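Side-chain contacts in type III secretion system effector protein ExoU (Pseudomonas fluorescens, PDB 4QMK), which is a secreted type III effector that localises to the plasma membrane through phosphatidylinositol 4,5-bisphosphate binding and probably hydrolyses phospholipids with its patatin-like domain: residues 142-145 against 146-150; 258-262 against 263-267; 425-428 against 429-432; 538-541 against 542-545; 561-564 against 565-568. All blocks are in the same frame, centred on the assembly; numbering follows the deposited sequence. Where two conformers were deposited one is given.

Interaction 1: residues 142-145 against 146-150; sequences TAWL and QEASS
W144 and A148 meet one helical turn apart on helix 140-157, within the patatin-like phospholipase region, and form an i to i+4 CH-pi contact. The methyl of A148 sits over one face of the indole, 3.7 Å from CB to the centroid of the six-membered ring of W144 and 23° off the ring normal. It lies toward the rim, and its nearest ring atom is CE2 of W144, 3.4 Å from A148 CB. The torsions explain this: with CG of W144 anti to the backbone N (chi1 -180°) and chi2 near a right angle, the ring swings alongside the following turn and turns a face to it. Alanine suits the place because its one small methyl can come this close to the ring plane, with its C-H bonds over the indole face.

The backbone fixes the spacing. A148 N donates to W144 O at 2.8 Å, and E147 N donates to A143 O at 3.3 Å in an almost straight bond. The carboxylate of E147 bends back toward that same carbonyl, although two acceptors gain nothing from the approach and its exact position is doubtful.

Further out, L174 also packs on the indole from a loop, and L159 of the second subunit touches it at the dimer interface. T142, on another side of the helix, turns its hydroxyl to D139, earlier in the chain. The polar edge of the tryptophan is satisfied across the subunit boundary: NE1 of W144 hydrogen-bonds OG of S158 of the second subunit.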
loop_
_atom_site.group_PDB
_atom_site.type_symbol
_atom_site.label_atom_id
_atom_site.label_comp_id
_atom_site.label_asym_id
_atom_site.label_seq_id
_atom_site.Cartn_x
_atom_site.Cartn_y
_atom_site.Cartn_z
ATOM N N THR A 142 -2.470 14.722 -17.248
ATOM C CA THR A 142 -2.643 16.133 -17.005
ATOM C C THR A 142 -4.075 16.533 -17.271
ATOM O O THR A 142 -4.701 17.198 -16.465
ATOM C CB THR A 142 -1.757 16.990 -17.949
ATOM O OG1 THR A 142 -0.365 16.667 -17.760
ATOM C CG2 THR A 142 -1.995 18.507 -17.698
ATOM N N ALA A 143 -4.579 16.118 -18.416
ATOM C CA ALA A 143 -5.900 16.479 -18.825
ATOM C C ALA A 143 -6.887 16.028 -17.789
ATOM O O ALA A 143 -7.776 16.766 -17.399
ATOM C CB ALA A 143 -6.215 15.843 -20.168
ATOM N N TRP A 144 -6.744 14.795 -17.352
ATOM C CA TRP A 144 -7.648 14.270 -16.358
ATOM C C TRP A 144 -7.671 15.130 -15.096
ATOM O O TRP A 144 -8.734 15.318 -14.482
ATOM C CB TRP A 144 -7.272 12.850 -15.995
ATOM C CG TRP A 144 -8.171 12.280 -14.989
ATOM C CD1 TRP A 144 -9.372 11.697 -15.213
ATOM C CD2 TRP A 144 -7.948 12.227 -13.587
ATOM N NE1 TRP A 144 -9.932 11.277 -14.021
ATOM C CE2 TRP A 144 -9.070 11.590 -13.006
ATOM C CE3 TRP A 144 -6.907 12.636 -12.770
ATOM C CZ2 TRP A 144 -9.180 11.355 -11.637
ATOM C CZ3 TRP A 144 -7.020 12.418 -11.389
ATOM C CH2 TRP A 144 -8.155 11.787 -10.842
ATOM N N LEU A 145 -6.513 15.641 -14.704
ATOM C CA LEU A 145 -6.460 16.464 -13.547
ATOM C C LEU A 145 -7.295 17.718 -13.655
ATOM O O LEU A 145 -7.913 18.104 -12.666
ATOM C CB LEU A 145 -5.030 16.768 -13.168
ATOM C CG LEU A 145 -4.406 15.610 -12.414
ATOM C CD1 LEU A 145 -2.902 15.651 -12.528
ATOM C CD2 LEU A 145 -4.853 15.632 -10.958
ATOM N N GLN A 146 -7.360 18.355 -14.824
ATOM C CA GLN A 146 -8.268 19.523 -14.945
ATOM C C GLN A 146 -9.733 19.117 -14.820
ATOM O O GLN A 146 -10.455 19.667 -13.993
ATOM C CB GLN A 146 -8.074 20.320 -16.223
ATOM C CG GLN A 146 -7.004 21.407 -16.140
ATOM C CD GLN A 146 -5.588 20.863 -16.311
ATOM O OE1 GLN A 146 -5.361 19.914 -17.071
ATOM N NE2 GLN A 146 -4.618 21.491 -15.645
ATOM N N GLU A 147 -10.153 18.114 -15.586
ATOM C CA GLU A 147 -11.560 17.703 -15.586
ATOM C C GLU A 147 -12.051 17.144 -14.251
ATOM O O GLU A 147 -13.166 17.447 -13.823
ATOM C CB GLU A 147 -11.846 16.694 -16.694
ATOM C CG GLU A 147 -11.880 17.308 -18.096
ATOM C CD GLU A 147 -10.504 17.388 -18.766
ATOM O OE1 GLU A 147 -9.916 16.311 -19.021
ATOM O OE2 GLU A 147 -10.024 18.511 -19.085
ATOM N N ALA A 148 -11.200 16.400 -13.563
ATOM C CA ALA A 148 -11.594 15.706 -12.340
ATOM C C ALA A 148 -11.431 16.496 -11.043
ATOM O O ALA A 148 -11.812 16.021 -9.955
ATOM C CB ALA A 148 -10.789 14.436 -12.236
ATOM N N SER A 149 -10.856 17.685 -11.147
ATOM C CA SER A 149 -10.558 18.455 -9.983
ATOM C C SER A 149 -11.755 18.666 -9.039
ATOM O O SER A 149 -11.595 18.546 -7.825
ATOM C CB SER A 149 -9.945 19.793 -10.376
ATOM O OG SER A 149 -10.951 20.711 -10.739
ATOM N N SER A 150 -12.937 18.978 -9.553
ATOM C CA SER A 150 -14.070 19.200 -8.640
ATOM C C SER A 150 -14.427 17.976 -7.776
ATOM O O SER A 150 -14.558 18.063 -6.536
ATOM C CB SER A 150 -15.301 19.644 -9.400
ATOM O OG SER A 150 -16.472 19.383 -8.626
#

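Interaction 2: residues 258-262 against 263-267; sequences VVFNA and NLTPD
An Asx motif spanning N261 to T265 carries the chain out of strand 254-260, an outermost strand of the mixed sheet in the patatin-like region, and toward helix 270-278. The side-chain oxygen of N261 accepts two backbone N-H groups. L264 N is the main donor, 2.9 Å from N261 OD1 with an N-H...O angle of 168°, while the Asx-turn bond from N263 N to the same OD1 is weak, at 3.0 Å. A chi1 of 63° places CG of N261 between its own backbone N and carbonyl carbon, and from there the amide folds back over the turn. Its other end, ND2, bonds OD1 of N244 on the neighbouring strand 242-251.

The backbone oxygen of N261 is gripped twice as well, both times by T265. T265 N reaches N261 O at 3.0 Å and closes an alpha-turn of near-helical residues. T265 OG1 donates to N261 O at 3.2 Å, tilted 24° from the carbonyl plane. The same hydroxyl lies in the plane of the F260 ring, at its edge, and the ring itself is buried among F227, A273 and I276. Apolar contact comes from CD1 of L264, which meets CG1 of V259 at 3.8 Å, and CB of P266 rests on the carbonyl of A262.

Asparagine suits the first position because its amide has an acceptor for the turn and a donor for the sheet. Both N261 oxygens are satisfied by N263, L264 and T265, which probably makes the turn rigid next to the buried F260.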
loop_
_atom_site.group_PDB
_atom_site.type_symbol
_atom_site.label_atom_id
_atom_site.label_comp_id
_atom_site.label_asym_id
_atom_site.label_seq_id
_atom_site.Cartn_x
_atom_site.Cartn_y
_atom_site.Cartn_z
ATOM N N VAL A 258 -0.634 19.469 -2.256
ATOM C CA VAL A 258 -0.398 18.090 -2.587
ATOM C C VAL A 258 1.042 17.785 -2.175
ATOM O O VAL A 258 1.931 18.598 -2.403
ATOM C CB VAL A 258 -0.587 17.887 -4.068
ATOM C CG1 VAL A 258 -0.354 16.455 -4.463
ATOM C CG2 VAL A 258 -1.968 18.325 -4.452
ATOM N N VAL A 259 1.282 16.648 -1.543
ATOM C CA VAL A 259 2.651 16.304 -1.073
ATOM C C VAL A 259 2.998 14.831 -1.284
ATOM O O VAL A 259 2.315 13.931 -0.787
ATOM C CB VAL A 259 2.792 16.618 0.439
ATOM C CG1 VAL A 259 4.177 16.254 0.958
ATOM C CG2 VAL A 259 2.457 18.079 0.709
ATOM N N PHE A 260 4.032 14.596 -2.052
ATOM C CA PHE A 260 4.527 13.263 -2.268
ATOM C C PHE A 260 5.872 13.170 -1.566
ATOM O O PHE A 260 6.682 14.062 -1.699
ATOM C CB PHE A 260 4.754 13.038 -3.742
ATOM C CG PHE A 260 3.519 13.152 -4.596
ATOM C CD1 PHE A 260 2.622 12.104 -4.672
ATOM C CD2 PHE A 260 3.316 14.234 -5.352
ATOM C CE1 PHE A 260 1.475 12.201 -5.430
ATOM C CE2 PHE A 260 2.183 14.353 -6.136
ATOM C CZ PHE A 260 1.258 13.335 -6.166
ATOM N N ASN A 261 6.108 12.102 -0.839
ATOM C CA ASN A 261 7.384 11.833 -0.174
ATOM C C ASN A 261 7.393 10.410 0.447
ATOM O O ASN A 261 6.409 9.664 0.328
ATOM C CB ASN A 261 7.664 12.881 0.892
ATOM C CG ASN A 261 6.619 12.888 2.036
ATOM O OD1 ASN A 261 5.925 11.888 2.317
ATOM N ND2 ASN A 261 6.502 14.028 2.675
ATOM N N ALA A 262 8.465 10.038 1.131
ATOM C CA ALA A 262 8.574 8.657 1.627
ATOM C C ALA A 262 7.562 8.316 2.708
ATOM O O ALA A 262 7.185 7.152 2.870
ATOM C CB ALA A 262 9.967 8.367 2.114
ATOM N N ASN A 263 7.107 9.321 3.435
ATOM C CA ASN A 263 6.156 9.081 4.502
ATOM C C ASN A 263 4.693 8.905 4.036
ATOM O O ASN A 263 4.003 7.992 4.500
ATOM C CB ASN A 263 6.322 10.155 5.578
ATOM C CG ASN A 263 7.630 9.990 6.368
ATOM O OD1 ASN A 263 8.461 9.108 6.069
ATOM N ND2 ASN A 263 7.822 10.840 7.373
ATOM N N LEU A 264 4.229 9.716 3.087
ATOM C CA LEU A 264 2.839 9.607 2.606
ATOM C C LEU A 264 2.633 8.670 1.426
ATOM O O LEU A 264 1.545 8.084 1.271
ATOM C CB LEU A 264 2.344 10.985 2.171
ATOM C CG LEU A 264 2.072 12.065 3.210
ATOM C CD1 LEU A 264 2.311 13.454 2.636
ATOM C CD2 LEU A 264 0.646 11.926 3.724
ATOM N N THR A 265 3.648 8.580 0.555
ATOM C CA THR A 265 3.538 7.863 -0.737
ATOM C C THR A 265 4.852 7.133 -1.036
ATOM O O THR A 265 5.428 7.287 -2.109
ATOM C CB THR A 265 3.252 8.856 -1.876
ATOM O OG1 THR A 265 4.399 9.716 -2.104
ATOM C CG2 THR A 265 2.098 9.714 -1.517
ATOM N N PRO A 266 5.287 6.279 -0.095
ATOM C CA PRO A 266 6.539 5.588 -0.198
ATOM C C PRO A 266 6.737 4.831 -1.493
ATOM O O PRO A 266 7.828 4.897 -2.080
ATOM C CB PRO A 266 6.507 4.618 0.974
ATOM C CG PRO A 266 5.071 4.425 1.308
ATOM C CD PRO A 266 4.463 5.762 1.022
ATOM N N ASP A 267 5.718 4.105 -1.941
ATOM C CA ASP A 267 5.867 3.259 -3.111
ATOM C C ASP A 267 5.526 3.957 -4.436
ATOM O O ASP A 267 5.344 3.311 -5.455
ATOM C CB ASP A 267 5.021 2.005 -2.936
ATOM C CG ASP A 267 5.411 1.191 -1.683
ATOM O OD1 ASP A 267 6.617 1.173 -1.278
ATOM O OD2 ASP A 267 4.483 0.550 -1.115
#

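Interaction 3: residues 425-428 against 429-432; sequences HLQQ and RELE
H425 and R429 are joined by an ordinary helical bond, R429 N to H425 O at 3.0 Å, but the spiral tightens past this point. E430 N reaches L426 O only weakly, and L431 N turns instead to Q428 O, three residues back, at 3.0 Å and well above the carbonyl plane. A chi1 of -67° puts CG of R429 over one face of the H425 ring, 4.0 Å from its centroid, and bends at chi2 and chi3 carry CD past the CE1 and NE2 side of the imidazole and the guanidinium onward. The two side chains run alongside each other, with the ring and guanidinium planes 25° apart. Arginine suits this place because its methylenes can cover the ring while its charged end goes further: R429 NE forms a salt bridge with E331, and H425 NE2 bonds the backbone oxygen of E380.

This is the last turn of helix 408-431, just before strand 434-438 of the four-stranded antiparallel sheet; R429 and E432 both rest on P63, which follows strand 57-61 of that sheet. On a more exposed flank, Q428 NE2 donates to E432 OE2 at 2.8 Å and 173°. E432 OE2 lies in the amide plane of Q428 but is met from above its own carboxylate plane. E430, likewise at the surface, pairs with K93.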
loop_
_atom_site.group_PDB
_atom_site.type_symbol
_atom_site.label_atom_id
_atom_site.label_comp_id
_atom_site.label_asym_id
_atom_site.label_seq_id
_atom_site.Cartn_x
_atom_site.Cartn_y
_atom_site.Cartn_z
ATOM N N HIS A 425 25.638 33.992 -1.614
ATOM C CA HIS A 425 24.783 33.720 -0.538
ATOM C C HIS A 425 25.448 32.728 0.442
ATOM O O HIS A 425 25.409 32.910 1.642
ATOM C CB HIS A 425 23.480 33.176 -1.065
ATOM C CG HIS A 425 22.518 32.831 0.012
ATOM N ND1 HIS A 425 22.445 31.578 0.559
ATOM C CD2 HIS A 425 21.619 33.584 0.676
ATOM C CE1 HIS A 425 21.526 31.564 1.506
ATOM N NE2 HIS A 425 21.027 32.777 1.609
ATOM N N LEU A 426 26.093 31.696 -0.079
ATOM C CA LEU A 426 26.705 30.664 0.781
ATOM C C LEU A 426 27.829 31.250 1.578
ATOM O O LEU A 426 28.009 30.885 2.726
ATOM C CB LEU A 426 27.206 29.494 -0.069
ATOM C CG LEU A 426 26.090 28.730 -0.795
ATOM C CD1 LEU A 426 26.636 27.662 -1.674
ATOM C CD2 LEU A 426 25.136 28.107 0.231
ATOM N N GLN A 427 28.545 32.209 0.994
ATOM C CA GLN A 427 29.647 32.862 1.670
ATOM C C GLN A 427 29.137 33.735 2.805
ATOM O O GLN A 427 29.625 33.642 3.920
ATOM C CB GLN A 427 30.472 33.683 0.684
ATOM C CG GLN A 427 31.402 32.889 -0.246
ATOM C CD GLN A 427 32.612 32.281 0.472
ATOM O OE1 GLN A 427 32.495 31.289 1.205
ATOM N NE2 GLN A 427 33.786 32.888 0.272
ATOM N N GLN A 428 28.129 34.554 2.535
ATOM C CA GLN A 428 27.519 35.448 3.530
ATOM C C GLN A 428 26.990 34.656 4.698
ATOM O O GLN A 428 27.081 35.073 5.867
ATOM C CB GLN A 428 26.384 36.237 2.884
ATOM C CG GLN A 428 25.566 37.103 3.839
ATOM C CD GLN A 428 26.418 38.217 4.420
ATOM O OE1 GLN A 428 27.185 38.849 3.689
ATOM N NE2 GLN A 428 26.323 38.446 5.736
ATOM N N ARG A 429 26.395 33.515 4.416
ATOM C CA ARG A 429 25.884 32.704 5.494
ATOM C C ARG A 429 27.021 32.296 6.479
ATOM O O ARG A 429 26.810 32.211 7.689
ATOM C CB ARG A 429 25.171 31.456 4.959
ATOM C CG ARG A 429 23.890 31.701 4.186
ATOM C CD ARG A 429 22.813 32.367 5.016
ATOM N NE ARG A 429 22.318 31.503 6.097
ATOM C CZ ARG A 429 21.810 31.952 7.254
ATOM N NH1 ARG A 429 21.734 33.226 7.487
ATOM N NH2 ARG A 429 21.395 31.124 8.162
ATOM N N GLU A 430 28.207 32.042 5.981
ATOM C CA GLU A 430 29.308 31.683 6.882
ATOM C C GLU A 430 29.733 32.821 7.845
ATOM O O GLU A 430 30.373 32.558 8.856
ATOM C CB GLU A 430 30.520 31.259 6.094
ATOM C CG GLU A 430 30.372 29.973 5.323
ATOM C CD GLU A 430 31.716 29.508 4.817
ATOM O OE1 GLU A 430 32.712 30.236 5.078
ATOM O OE2 GLU A 430 31.801 28.435 4.182
ATOM N N LEU A 431 29.378 34.064 7.523
ATOM C CA LEU A 431 29.729 35.197 8.338
ATOM C C LEU A 431 28.694 35.509 9.477
ATOM O O LEU A 431 28.947 36.331 10.338
ATOM C CB LEU A 431 29.878 36.425 7.446
ATOM C CG LEU A 431 30.909 36.319 6.319
ATOM C CD1 LEU A 431 31.039 37.656 5.609
ATOM C CD2 LEU A 431 32.267 35.856 6.865
ATOM N N GLU A 432 27.529 34.896 9.460
ATOM C CA GLU A 432 26.547 35.223 10.443
ATOM C C GLU A 432 26.947 34.587 11.745
ATOM O O GLU A 432 27.538 33.520 11.770
ATOM C CB GLU A 432 25.167 34.697 10.067
ATOM C CG GLU A 432 24.659 35.119 8.721
ATOM C CD GLU A 432 24.390 36.614 8.569
ATOM O OE1 GLU A 432 23.993 37.271 9.534
ATOM O OE2 GLU A 432 24.542 37.122 7.428
#

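Interaction 4: residues 538-541 against 542-545; sequences LLQV and GTKQ
A chi1 of -53° sets OG1 of T543 anti to its carbonyl carbon and beside its own backbone N, where the hydroxyl joins an N-H that the helix already points at L539 O. T543 OG1 gives its proton to L539 O at 2.8 Å, and T543 N reaches the same oxygen at 3.0 Å. The two come from opposite faces of the carbonyl plane. Threonine suits the site because its hydroxyl is satisfied within the helix, while the side chain also touches M564 and Q565 of helix 555-585, its methyl CG2 lying against Q565.

Around this fork the backbone pattern changes. G542 N bonds L538 O at 2.9 Å, an ordinary i to i+4 bond, and with no side chain at G542 its backbone C lies against CG2 of V561 on the neighbouring helix. K544 N turns to V541 O, only three residues back, at 3.1 Å and 54° out of the plane. K544 bends at its second torsion, and its CD comes to 3.7 Å from the backbone oxygen of Q540. L539 shares the T543 side, against A560 and M564, while L538 packs on L483 and I487 of helix 464-491.

A threonine hydroxyl sharing the carbonyl four residues earlier with its own N-H is a familiar alpha-helical arrangement. Here it occurs in the closing turn of helix 533-544, just before residues 546-551, which are not modelled, probably because they are mobile.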
loop_
_atom_site.group_PDB
_atom_site.type_symbol
_atom_site.label_atom_id
_atom_site.label_comp_id
_atom_site.label_asym_id
_atom_site.label_seq_id
_atom_site.Cartn_x
_atom_site.Cartn_y
_atom_site.Cartn_z
ATOM N N LEU A 538 9.639 0.489 22.901
ATOM C CA LEU A 538 9.588 0.672 24.333
ATOM C C LEU A 538 8.602 1.775 24.650
ATOM O O LEU A 538 7.816 1.638 25.591
ATOM C CB LEU A 538 10.959 0.978 24.921
ATOM C CG LEU A 538 10.872 1.250 26.421
ATOM C CD1 LEU A 538 10.371 0.065 27.222
ATOM C CD2 LEU A 538 12.213 1.719 26.931
ATOM N N LEU A 539 8.617 2.857 23.871
ATOM C CA LEU A 539 7.624 3.937 24.112
ATOM C C LEU A 539 6.198 3.457 23.961
ATOM O O LEU A 539 5.321 3.893 24.707
ATOM C CB LEU A 539 7.859 5.144 23.231
ATOM C CG LEU A 539 9.093 5.953 23.621
ATOM C CD1 LEU A 539 9.284 7.097 22.654
ATOM C CD2 LEU A 539 8.970 6.465 25.027
ATOM N N GLN A 540 5.953 2.547 23.027
ATOM C CA GLN A 540 4.581 1.998 22.886
ATOM C C GLN A 540 4.178 1.244 24.144
ATOM O O GLN A 540 3.105 1.473 24.684
ATOM C CB GLN A 540 4.455 1.091 21.662
ATOM C CG GLN A 540 4.699 1.803 20.327
ATOM C CD GLN A 540 3.887 3.095 20.188
ATOM O OE1 GLN A 540 2.726 3.170 20.616
ATOM N NE2 GLN A 540 4.506 4.126 19.611
ATOM N N VAL A 541 5.064 0.368 24.618
ATOM C CA VAL A 541 4.817 -0.386 25.831
ATOM C C VAL A 541 4.525 0.581 26.959
ATOM O O VAL A 541 3.600 0.396 27.722
ATOM C CB VAL A 541 6.044 -1.224 26.260
ATOM C CG1 VAL A 541 5.784 -1.832 27.642
ATOM C CG2 VAL A 541 6.363 -2.307 25.242
ATOM N N GLY A 542 5.348 1.614 27.066
ATOM C CA GLY A 542 5.175 2.618 28.107
ATOM C C GLY A 542 3.792 3.214 28.061
ATOM O O GLY A 542 3.151 3.361 29.093
ATOM N N THR A 543 3.314 3.516 26.847
ATOM C CA THR A 543 2.001 4.139 26.649
ATOM C C THR A 543 0.834 3.394 27.325
ATOM O O THR A 543 -0.200 3.998 27.587
ATOM C CB THR A 543 1.697 4.361 25.160
ATOM O OG1 THR A 543 2.771 5.091 24.554
ATOM C CG2 THR A 543 0.413 5.159 24.995
ATOM N N LYS A 544 1.015 2.113 27.651
ATOM C CA LYS A 544 -0.007 1.340 28.395
ATOM C C LYS A 544 -0.139 1.674 29.891
ATOM O O LYS A 544 -1.214 2.074 30.335
ATOM C CB LYS A 544 0.217 -0.160 28.227
ATOM C CG LYS A 544 -0.497 -0.758 27.020
ATOM C CD LYS A 544 -0.098 -0.133 25.693
ATOM C CE LYS A 544 -0.874 -0.806 24.572
ATOM N NZ LYS A 544 -0.550 -0.309 23.207
ATOM N N GLN A 545 0.926 1.505 30.666
ATOM C CA GLN A 545 0.868 1.797 32.106
ATOM C C GLN A 545 0.794 3.308 32.334
ATOM O O GLN A 545 -0.251 3.934 32.155
ATOM C CB GLN A 545 2.090 1.245 32.862
ATOM C CG GLN A 545 2.296 -0.268 32.806
ATOM C CD GLN A 545 2.984 -0.734 31.523
ATOM O OE1 GLN A 545 2.782 -0.163 30.450
ATOM N NE2 GLN A 545 3.786 -1.788 31.630
#

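Interaction 5: residues 561-564 against 565-568; sequences VAEM and QKRD
The E563 carboxylate and R567 guanidinium stand almost perpendicular, their planes 86° apart, and meet at a single oxygen. R567 NE donates to E563 OE1 at 2.8 Å, 17° out of the guanidinium plane, and E563 OE1 receives it with its anti lone pair, the one away from the other oxygen. R567 NH2 adds a weak bond to the same OE1 at 3.2 Å. The glutamate bends at chi2 (60°) to carry its carboxylate forward to the next turn, whereas the arginine stays extended from CG to NE. OE2 of E563 is turned toward K566, whose NZ lies 4.4 Å from it, beyond a salt bridge.

An i to i+4 salt bridge of this kind is a common helix feature, here on the long helix 555-585, where R567 N also bonds E563 O at 3.0 Å. K525 and N528 touch both members of the pair. On another side, V561 and Q565 point the same way, side by side, with CG1 of V561 4.0 Å from NE2 of Q565. M564, buried, crosses Q565 obliquely with its CE 4.1 Å from CG of Q565; a flexible thioether suits a place pressed against L539, Q540 and T543 of helix 533-544.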
loop_
_atom_site.group_PDB
_atom_site.type_symbol
_atom_site.label_atom_id
_atom_site.label_comp_id
_atom_site.label_asym_id
_atom_site.label_seq_id
_atom_site.Cartn_x
_atom_site.Cartn_y
_atom_site.Cartn_z
ATOM N N VAL A 561 7.291 9.150 27.562
ATOM C CA VAL A 561 5.950 8.846 27.060
ATOM C C VAL A 561 5.134 10.120 26.928
ATOM O O VAL A 561 4.417 10.286 25.948
ATOM C CB VAL A 561 5.221 7.851 27.985
ATOM C CG1 VAL A 561 3.715 7.800 27.755
ATOM C CG2 VAL A 561 5.819 6.474 27.799
ATOM N N ALA A 562 5.206 10.989 27.940
ATOM C CA ALA A 562 4.555 12.292 27.891
ATOM C C ALA A 562 5.171 13.155 26.739
ATOM O O ALA A 562 4.470 13.869 26.044
ATOM C CB ALA A 562 4.689 13.002 29.224
ATOM N N GLU A 563 6.474 13.055 26.542
ATOM C CA GLU A 563 7.127 13.762 25.438
ATOM C C GLU A 563 6.660 13.214 24.068
ATOM O O GLU A 563 6.473 13.971 23.128
ATOM C CB GLU A 563 8.613 13.634 25.561
ATOM C CG GLU A 563 9.421 14.301 24.474
ATOM C CD GLU A 563 9.233 15.787 24.330
ATOM O OE1 GLU A 563 9.475 16.264 23.195
ATOM O OE2 GLU A 563 8.864 16.463 25.301
ATOM N N MET A 564 6.427 11.909 24.000
ATOM C CA MET A 564 5.979 11.298 22.790
ATOM C C MET A 564 4.615 11.813 22.399
ATOM O O MET A 564 4.375 12.117 21.225
ATOM C CB MET A 564 5.892 9.782 22.915
ATOM C CG MET A 564 5.607 9.077 21.597
ATOM S SD MET A 564 5.152 7.335 21.781
ATOM C CE MET A 564 3.720 7.569 22.835
ATOM N N GLN A 565 3.717 11.877 23.383
ATOM C CA GLN A 565 2.358 12.310 23.180
ATOM C C GLN A 565 2.344 13.799 22.813
ATOM O O GLN A 565 1.617 14.233 21.921
ATOM C CB GLN A 565 1.519 11.923 24.402
ATOM C CG GLN A 565 1.287 10.401 24.442
ATOM C CD GLN A 565 0.782 9.803 25.779
ATOM O OE1 GLN A 565 0.821 10.438 26.845
ATOM N NE2 GLN A 565 0.358 8.524 25.719
ATOM N N LYS A 566 3.232 14.569 23.419
ATOM C CA LYS A 566 3.385 15.975 23.073
ATOM C C LYS A 566 3.765 16.139 21.586
ATOM O O LYS A 566 3.195 16.955 20.894
ATOM C CB LYS A 566 4.414 16.623 23.998
ATOM C CG LYS A 566 4.748 18.091 23.754
ATOM C CD LYS A 566 5.576 18.622 24.914
ATOM C CE LYS A 566 6.082 20.039 24.683
ATOM N NZ LYS A 566 7.009 20.092 23.524
ATOM N N ARG A 567 4.730 15.359 21.116
ATOM C CA ARG A 567 5.162 15.406 19.724
ATOM C C ARG A 567 4.080 14.975 18.761
ATOM O O ARG A 567 3.936 15.587 17.676
ATOM C CB ARG A 567 6.388 14.563 19.508
ATOM C CG ARG A 567 7.627 15.289 19.972
ATOM C CD ARG A 567 8.934 14.520 19.779
ATOM N NE ARG A 567 9.938 15.105 20.683
ATOM C CZ ARG A 567 11.223 14.836 20.640
ATOM N NH1 ARG A 567 11.703 13.974 19.761
ATOM N NH2 ARG A 567 12.030 15.417 21.500
ATOM N N ASP A 568 3.310 13.949 19.172
ATOM C CA ASP A 568 2.242 13.463 18.368
ATOM C C ASP A 568 1.227 14.619 18.107
ATOM O O ASP A 568 0.923 14.895 16.987
ATOM C CB ASP A 568 1.579 12.253 18.997
ATOM C CG ASP A 568 2.417 10.961 18.857
ATOM O OD1 ASP A 568 3.338 10.904 18.011
ATOM O OD2 ASP A 568 2.159 9.957 19.592
#

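How the interactions relate
All five contacts are local and follow one another along the chain in numerical order. Interactions 1 and 2 share the patatin-like region, with centres 21 Å apart: the first on helix 140-157 beside the second subunit, the second where strand 254-260 leaves the mixed sheet. Interaction 3, at the end of helix 408-431, has its centre about 33 Å from that of interaction 2 and lies on the opposite side of the chain's centre from interaction 4. Only interactions 4 and 5 touch. There OG1 of T543 is 3.2 Å from CE of M564 and G542 C 3.8 Å from CG2 of V561, so the successive helices 533-544 and 555-585 pack directly against each other.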